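Local coordinates for protein putative L-alanine-DL-glutamate epimerase (Burkholderia xenovorans, PDB 3GO2) that binds magnesium and, as a member of the mandelate racemase/muconate lactonizing enzyme family, is probably a racemase or epimerase whose exact substrate remains uncertain, at residues Leu220-Lys225 against Asp247-Gln252; Gly228-Leu233 against Ala255-His260. All coordinates share one frame; numbering follows the deposited sequence.

Contact 1 (Leu220-Lys225 against Asp247-Gln252); sequences LNFNAK and DSYSPQ. With MG (magnesium ion), chain C.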
loop_
_atom_site.group_PDB
_atom_site.type_symbol
_atom_site.label_atom_id
_atom_site.label_comp_id
_atom_site.label_asym_id
_atom_site.label_seq_id
_atom_site.Cartn_x
_atom_site.Cartn_y
_atom_site.Cartn_z
ATOM N N LEU A 220 4.155 12.982 -27.815
ATOM C CA LEU A 220 3.660 11.709 -28.296
ATOM C C LEU A 220 2.148 11.546 -28.216
ATOM O O LEU A 220 1.611 10.531 -28.671
ATOM C CB LEU A 220 4.338 10.586 -27.522
ATOM C CG LEU A 220 5.852 10.629 -27.522
ATOM C CD1 LEU A 220 6.414 9.488 -26.607
ATOM C CD2 LEU A 220 6.410 10.539 -28.967
ATOM N N ASN A 221 1.464 12.539 -27.642
ATOM C CA ASN A 221 0.022 12.518 -27.489
ATOM C C ASN A 221 -0.426 11.154 -26.913
ATOM O O ASN A 221 0.146 10.708 -25.933
ATOM C CB ASN A 221 -0.678 12.892 -28.794
ATOM C CG ASN A 221 -0.476 14.349 -29.185
ATOM O OD1 ASN A 221 -1.224 15.250 -28.753
ATOM N ND2 ASN A 221 0.511 14.583 -29.988
ATOM N N PHE A 222 -1.431 10.520 -27.522
ATOM C CA PHE A 222 -1.922 9.224 -27.071
ATOM C C PHE A 222 -1.480 8.112 -28.041
ATOM O O PHE A 222 -2.195 7.131 -28.215
ATOM C CB PHE A 222 -3.459 9.198 -27.050
ATOM C CG PHE A 222 -4.143 10.059 -25.990
ATOM C CD1 PHE A 222 -4.571 9.496 -24.780
ATOM C CD2 PHE A 222 -4.511 11.368 -26.270
ATOM C CE1 PHE A 222 -5.289 10.257 -23.857
ATOM C CE2 PHE A 222 -5.216 12.121 -25.347
ATOM C CZ PHE A 222 -5.621 11.562 -24.153
ATOM N N ASN A 223 -0.329 8.284 -28.697
ATOM C CA ASN A 223 0.025 7.444 -29.855
ATOM C C ASN A 223 0.695 6.112 -29.584
ATOM O O ASN A 223 1.070 5.417 -30.536
ATOM C CB ASN A 223 0.866 8.271 -30.840
ATOM C CG ASN A 223 0.053 9.369 -31.472
ATOM O OD1 ASN A 223 -1.086 9.131 -31.898
ATOM N ND2 ASN A 223 0.588 10.589 -31.501
ATOM N N ALA A 224 0.801 5.716 -28.326
ATOM C CA ALA A 224 1.255 4.363 -27.980
ATOM C C ALA A 224 0.587 3.830 -26.720
ATOM O O ALA A 224 -0.277 4.503 -26.115
ATOM C CB ALA A 224 2.774 4.358 -27.822
ATOM N N LYS A 225 0.973 2.605 -26.360
ATOM C CA LYS A 225 0.710 2.049 -25.050
ATOM C C LYS A 225 2.001 2.135 -24.222
ATOM O O LYS A 225 3.096 2.298 -24.769
ATOM C CB LYS A 225 0.259 0.607 -25.170
ATOM C CG LYS A 225 -0.877 0.383 -26.182
ATOM C CD LYS A 225 -2.141 1.167 -25.876
ATOM C CE LYS A 225 -3.265 0.888 -26.888
ATOM N NZ LYS A 225 -3.908 -0.475 -26.730
ATOM N N ASP A 247 0.019 11.608 -23.170
ATOM C CA ASP A 247 -1.327 11.610 -22.628
ATOM C C ASP A 247 -1.743 10.166 -22.371
ATOM O O ASP A 247 -1.485 9.279 -23.173
ATOM C CB ASP A 247 -2.286 12.317 -23.571
ATOM C CG ASP A 247 -1.946 13.754 -23.731
ATOM O OD1 ASP A 247 -1.927 14.473 -22.705
ATOM O OD2 ASP A 247 -1.672 14.154 -24.879
ATOM N N SER A 248 -2.391 9.944 -21.236
ATOM C CA SER A 248 -2.764 8.608 -20.804
ATOM C C SER A 248 -3.908 8.687 -19.830
ATOM O O SER A 248 -3.938 9.587 -18.964
ATOM C CB SER A 248 -1.567 7.970 -20.088
ATOM O OG SER A 248 -1.878 6.654 -19.659
ATOM N N TYR A 249 -4.803 7.695 -19.905
ATOM C CA TYR A 249 -5.828 7.511 -18.903
ATOM C C TYR A 249 -5.486 6.359 -17.928
ATOM O O TYR A 249 -6.363 5.834 -17.230
ATOM C CB TYR A 249 -7.153 7.274 -19.607
ATOM C CG TYR A 249 -7.641 8.494 -20.369
ATOM C CD1 TYR A 249 -7.742 9.712 -19.738
ATOM C CD2 TYR A 249 -8.014 8.416 -21.716
ATOM C CE1 TYR A 249 -8.200 10.831 -20.390
ATOM C CE2 TYR A 249 -8.491 9.549 -22.383
ATOM C CZ TYR A 249 -8.581 10.747 -21.699
ATOM O OH TYR A 249 -9.041 11.892 -22.308
ATOM N N SER A 250 -4.214 5.988 -17.897
ATOM C CA SER A 250 -3.689 5.021 -16.942
ATOM C C SER A 250 -2.616 5.647 -16.043
ATOM O O SER A 250 -1.435 5.672 -16.415
ATOM C CB SER A 250 -3.064 3.838 -17.659
ATOM O OG SER A 250 -2.526 2.922 -16.678
ATOM N N PRO A 251 -3.008 6.133 -14.867
ATOM C CA PRO A 251 -2.003 6.691 -13.971
ATOM C C PRO A 251 -0.934 5.650 -13.652
ATOM O O PRO A 251 0.243 5.986 -13.598
ATOM C CB PRO A 251 -2.795 7.085 -12.715
ATOM C CG PRO A 251 -4.190 7.236 -13.197
ATOM C CD PRO A 251 -4.376 6.330 -14.360
ATOM N N GLN A 252 -1.330 4.385 -13.454
ATOM C CA GLN A 252 -0.336 3.327 -13.156
ATOM C C GLN A 252 0.637 3.108 -14.332
ATOM O O GLN A 252 1.856 3.011 -14.142
ATOM C CB GLN A 252 -1.064 2.020 -12.745
ATOM C CG GLN A 252 -0.209 0.807 -12.588
ATOM C CD GLN A 252 -1.027 -0.501 -12.401
ATOM O OE1 GLN A 252 -2.198 -0.483 -12.019
ATOM N NE2 GLN A 252 -0.405 -1.621 -12.713
HETATM MG MG MG C . -9.897 13.905 -21.194
HETATM O O HOH W 1 -3.327 14.779 -26.808
HETATM O O HOH W 2 -1.557 6.730 -23.858
HETATM O O HOH W 3 -12.257 14.005 -21.065
HETATM O O HOH W 4 -10.280 13.021 -18.862
#
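Phe222 and Asp247 carry the apolar part of this meeting of two loops: Asp247 CB sits over the centre of one face of the Phe222 ring, 3.4 Å from the centroid and almost on the ring normal, a CH-pi contact. The two side chains cross at about a right angle. Further along the ring, Phe222 CE1 comes over a face of Tyr249, 3.6 Å from Tyr249 CE2; the two ring planes are inclined at 42°, an oblique aromatic pair.

Between the backbones, Asp247 N donates to Asn221 O (2.9 Å). A type II' beta turn from Leu220 to Asn223, closed by Asn223 N bonding to Leu220 O, presents that carbonyl. Both CG atoms lie anti to the carbonyl carbon, beside the backbone N (chi1 -68° and -64°); the Asn221 and Asp247 side chains lie side by side, pointing the same way, and a water lies within hydrogen-bonding distance of both Asn221 OD1 (2.9 Å) and Asp247 OD2 (2.6 Å).

At the far end, Tyr249 OH binds a magnesium ion at 2.5 Å, with the metal in the plane of the phenol ring. Two waters, Thr270 O and Pro78 O of a neighbouring subunit are its other ligands, so this ion joins two chains. Asn221 also belongs to the sites where fumarate and 2-oxoglutarate bind this protein, though neither is bound to this chain here, and its N is hydrogen-bonded to Asp219 OD1, Asp219 being a ligand of another magnesium. These loops follow successive parallel strands, 215-219 and 243-245, at the active-site mouth of the enolase-superfamily barrel.

Contact 2 (Gly228-Leu233 against Ala255-His260); sequences GYLKIL and AYVRNH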
loop_
_atom_site.group_PDB
_atom_site.type_symbol
_atom_site.label_atom_id
_atom_site.label_comp_id
_atom_site.label_asym_id
_atom_site.label_seq_id
_atom_site.Cartn_x
_atom_site.Cartn_y
_atom_site.Cartn_z
ATOM N N GLY A 228 5.058 0.678 -25.768
ATOM C CA GLY A 228 5.628 1.439 -26.901
ATOM C C GLY A 228 6.296 2.719 -26.444
ATOM O O GLY A 228 7.334 3.091 -26.979
ATOM N N TYR A 229 5.716 3.415 -25.469
ATOM C CA TYR A 229 6.387 4.596 -24.890
ATOM C C TYR A 229 7.767 4.206 -24.351
ATOM O O TYR A 229 8.744 4.910 -24.576
ATOM C CB TYR A 229 5.516 5.263 -23.806
ATOM C CG TYR A 229 4.189 5.793 -24.301
ATOM C CD1 TYR A 229 4.135 6.779 -25.264
ATOM C CD2 TYR A 229 2.974 5.364 -23.749
ATOM C CE1 TYR A 229 2.934 7.286 -25.714
ATOM C CE2 TYR A 229 1.767 5.877 -24.183
ATOM C CZ TYR A 229 1.750 6.835 -25.177
ATOM O OH TYR A 229 0.568 7.374 -25.618
ATOM N N LEU A 230 7.870 3.069 -23.669
ATOM C CA LEU A 230 9.167 2.604 -23.159
ATOM C C LEU A 230 10.138 2.357 -24.311
ATOM O O LEU A 230 11.309 2.737 -24.237
ATOM C CB LEU A 230 9.001 1.346 -22.322
ATOM C CG LEU A 230 8.281 1.485 -20.962
ATOM C CD1 LEU A 230 7.644 0.138 -20.462
ATOM C CD2 LEU A 230 9.232 2.065 -19.915
ATOM N N LYS A 231 9.639 1.774 -25.395
ATOM C CA LYS A 231 10.492 1.511 -26.554
ATOM C C LYS A 231 11.039 2.841 -27.114
ATOM O O LYS A 231 12.223 2.946 -27.490
ATOM C CB LYS A 231 9.738 0.738 -27.623
ATOM C CG LYS A 231 9.522 -0.717 -27.214
ATOM C CD LYS A 231 8.505 -1.429 -28.063
ATOM C CE LYS A 231 8.945 -1.618 -29.487
ATOM N NZ LYS A 231 9.732 -2.838 -29.704
ATOM N N ILE A 232 10.182 3.854 -27.149
ATOM C CA ILE A 232 10.568 5.173 -27.650
ATOM C C ILE A 232 11.592 5.801 -26.741
ATOM O O ILE A 232 12.632 6.278 -27.212
ATOM C CB ILE A 232 9.352 6.101 -27.843
ATOM C CG1 ILE A 232 8.499 5.598 -29.019
ATOM C CG2 ILE A 232 9.840 7.570 -28.030
ATOM C CD1 ILE A 232 7.069 6.206 -29.073
ATOM N N LEU A 233 11.352 5.757 -25.433
ATOM C CA LEU A 233 12.305 6.319 -24.471
ATOM C C LEU A 233 13.671 5.626 -24.507
ATOM O O LEU A 233 14.699 6.277 -24.360
ATOM C CB LEU A 233 11.732 6.265 -23.050
ATOM C CG LEU A 233 10.477 7.108 -22.843
ATOM C CD1 LEU A 233 9.897 6.791 -21.451
ATOM C CD2 LEU A 233 10.752 8.619 -22.980
ATOM N N ALA A 255 2.862 6.195 -14.782
ATOM C CA ALA A 255 3.869 6.190 -13.720
ATOM C C ALA A 255 4.983 5.167 -13.978
ATOM O O ALA A 255 6.142 5.427 -13.681
ATOM C CB ALA A 255 3.231 5.972 -12.341
ATOM N N TYR A 256 4.632 4.016 -14.525
ATOM C CA TYR A 256 5.635 3.002 -14.875
ATOM C C TYR A 256 6.581 3.572 -15.926
ATOM O O TYR A 256 7.813 3.442 -15.832
ATOM C CB TYR A 256 4.963 1.684 -15.353
ATOM C CG TYR A 256 5.972 0.589 -15.520
ATOM C CD1 TYR A 256 6.270 -0.265 -14.459
ATOM C CD2 TYR A 256 6.692 0.451 -16.691
ATOM C CE1 TYR A 256 7.210 -1.240 -14.574
ATOM C CE2 TYR A 256 7.680 -0.527 -16.818
ATOM C CZ TYR A 256 7.944 -1.358 -15.749
ATOM O OH TYR A 256 8.918 -2.317 -15.843
ATOM N N VAL A 257 6.009 4.192 -16.956
ATOM C CA VAL A 257 6.798 4.805 -17.997
ATOM C C VAL A 257 7.737 5.859 -17.414
ATOM O O VAL A 257 8.940 5.846 -17.710
ATOM C CB VAL A 257 5.895 5.378 -19.125
ATOM C CG1 VAL A 257 6.726 6.184 -20.115
ATOM C CG2 VAL A 257 5.147 4.200 -19.845
ATOM N N ARG A 258 7.217 6.760 -16.579
ATOM C CA ARG A 258 8.075 7.815 -16.032
ATOM C C ARG A 258 9.236 7.216 -15.231
ATOM O O ARG A 258 10.388 7.654 -15.343
ATOM C CB ARG A 258 7.297 8.808 -15.190
ATOM C CG ARG A 258 8.134 10.015 -14.760
ATOM C CD ARG A 258 7.595 10.636 -13.528
ATOM N NE ARG A 258 8.412 11.771 -13.083
ATOM C CZ ARG A 258 8.369 12.276 -11.860
ATOM N NH1 ARG A 258 7.563 11.761 -10.907
ATOM N NH2 ARG A 258 9.141 13.299 -11.559
ATOM N N ASN A 259 8.931 6.199 -14.428
ATOM C CA ASN A 259 9.934 5.588 -13.563
ATOM C C ASN A 259 11.103 5.030 -14.350
ATOM O O ASN A 259 12.217 4.923 -13.809
ATOM C CB ASN A 259 9.291 4.491 -12.724
ATOM C CG ASN A 259 10.175 4.015 -11.612
ATOM O OD1 ASN A 259 10.917 4.801 -11.012
ATOM N ND2 ASN A 259 10.098 2.718 -11.307
ATOM N N HIS A 260 10.852 4.665 -15.613
ATOM C CA HIS A 260 11.878 4.202 -16.532
ATOM C C HIS A 260 12.331 5.218 -17.578
ATOM O O HIS A 260 13.000 4.845 -18.555
ATOM C CB HIS A 260 11.374 2.925 -17.192
ATOM C CG HIS A 260 11.172 1.824 -16.213
ATOM N ND1 HIS A 260 10.019 1.692 -15.479
ATOM C CD2 HIS A 260 12.007 0.848 -15.784
ATOM C CE1 HIS A 260 10.147 0.675 -14.645
ATOM N NE2 HIS A 260 11.340 0.142 -14.814
#
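Leu230 pushes its forked end into the hollow between Tyr256, Val257 and His260, where two nearly parallel helices of the enolase-superfamily barrel pack side by side. Helices 226-235 and 251-259 follow successive barrel strands; the short segments run 9.8 Å apart at closest, with a crossing angle of -16°.

The two methyls of Leu230 part company. CD1 reaches the edge of the Tyr256 ring, near its plane, 3.7 Å from CE2, and the two side chains cross at about a right angle. CD2 fits against His260 CB at 3.6 Å, with Val257 CA a little farther off.

Val257 is the answering bump. CG1, anti to its own backbone N (chi1 172°), touches Leu233 CD1 at 3.5 Å, a tight fit for two methyls, and also lies against Tyr229 CB. CG2, the other branch, also lies near Tyr229 CB. Beyond CB, the Tyr229 side chain leads away from helix 251-259, leaving its base to cover the valine. Ile246 adds a further contact with both Val257 and Tyr229.

Arg258 of a neighbouring subunit makes a cation-pi contact with Tyr256. Where the helix ends, His260 folds back over Tyr256: CE1 lies 3.2 Å above the phenol ring, toward its rim, while ND1 donates an almost straight bond to Tyr256 O, 2.8 Å away and in the imidazole plane.

Contact 1 and contact 2 have centres about 10 Å apart and lie on the same side of the chain's centre. Their segments alternate along the chain: 220-225, 228-233, 247-252, 255-260. Each pair thus joins two consecutive strand-loop-helix units of the barrel domain, contact 1 at the loops after strands 215-219 and 243-245, contact 2 between the following helices; helix 251-259 enters both. Tyr229 connects the layers, its OH lying 3.2 Å from Ala224 N in a probable hydrogen bond. Through Tyr229 the loops that carry metal and ligand sites touch the outer helical layer, and one neighbouring subunit, a different one from that giving Pro78, touches both contacts.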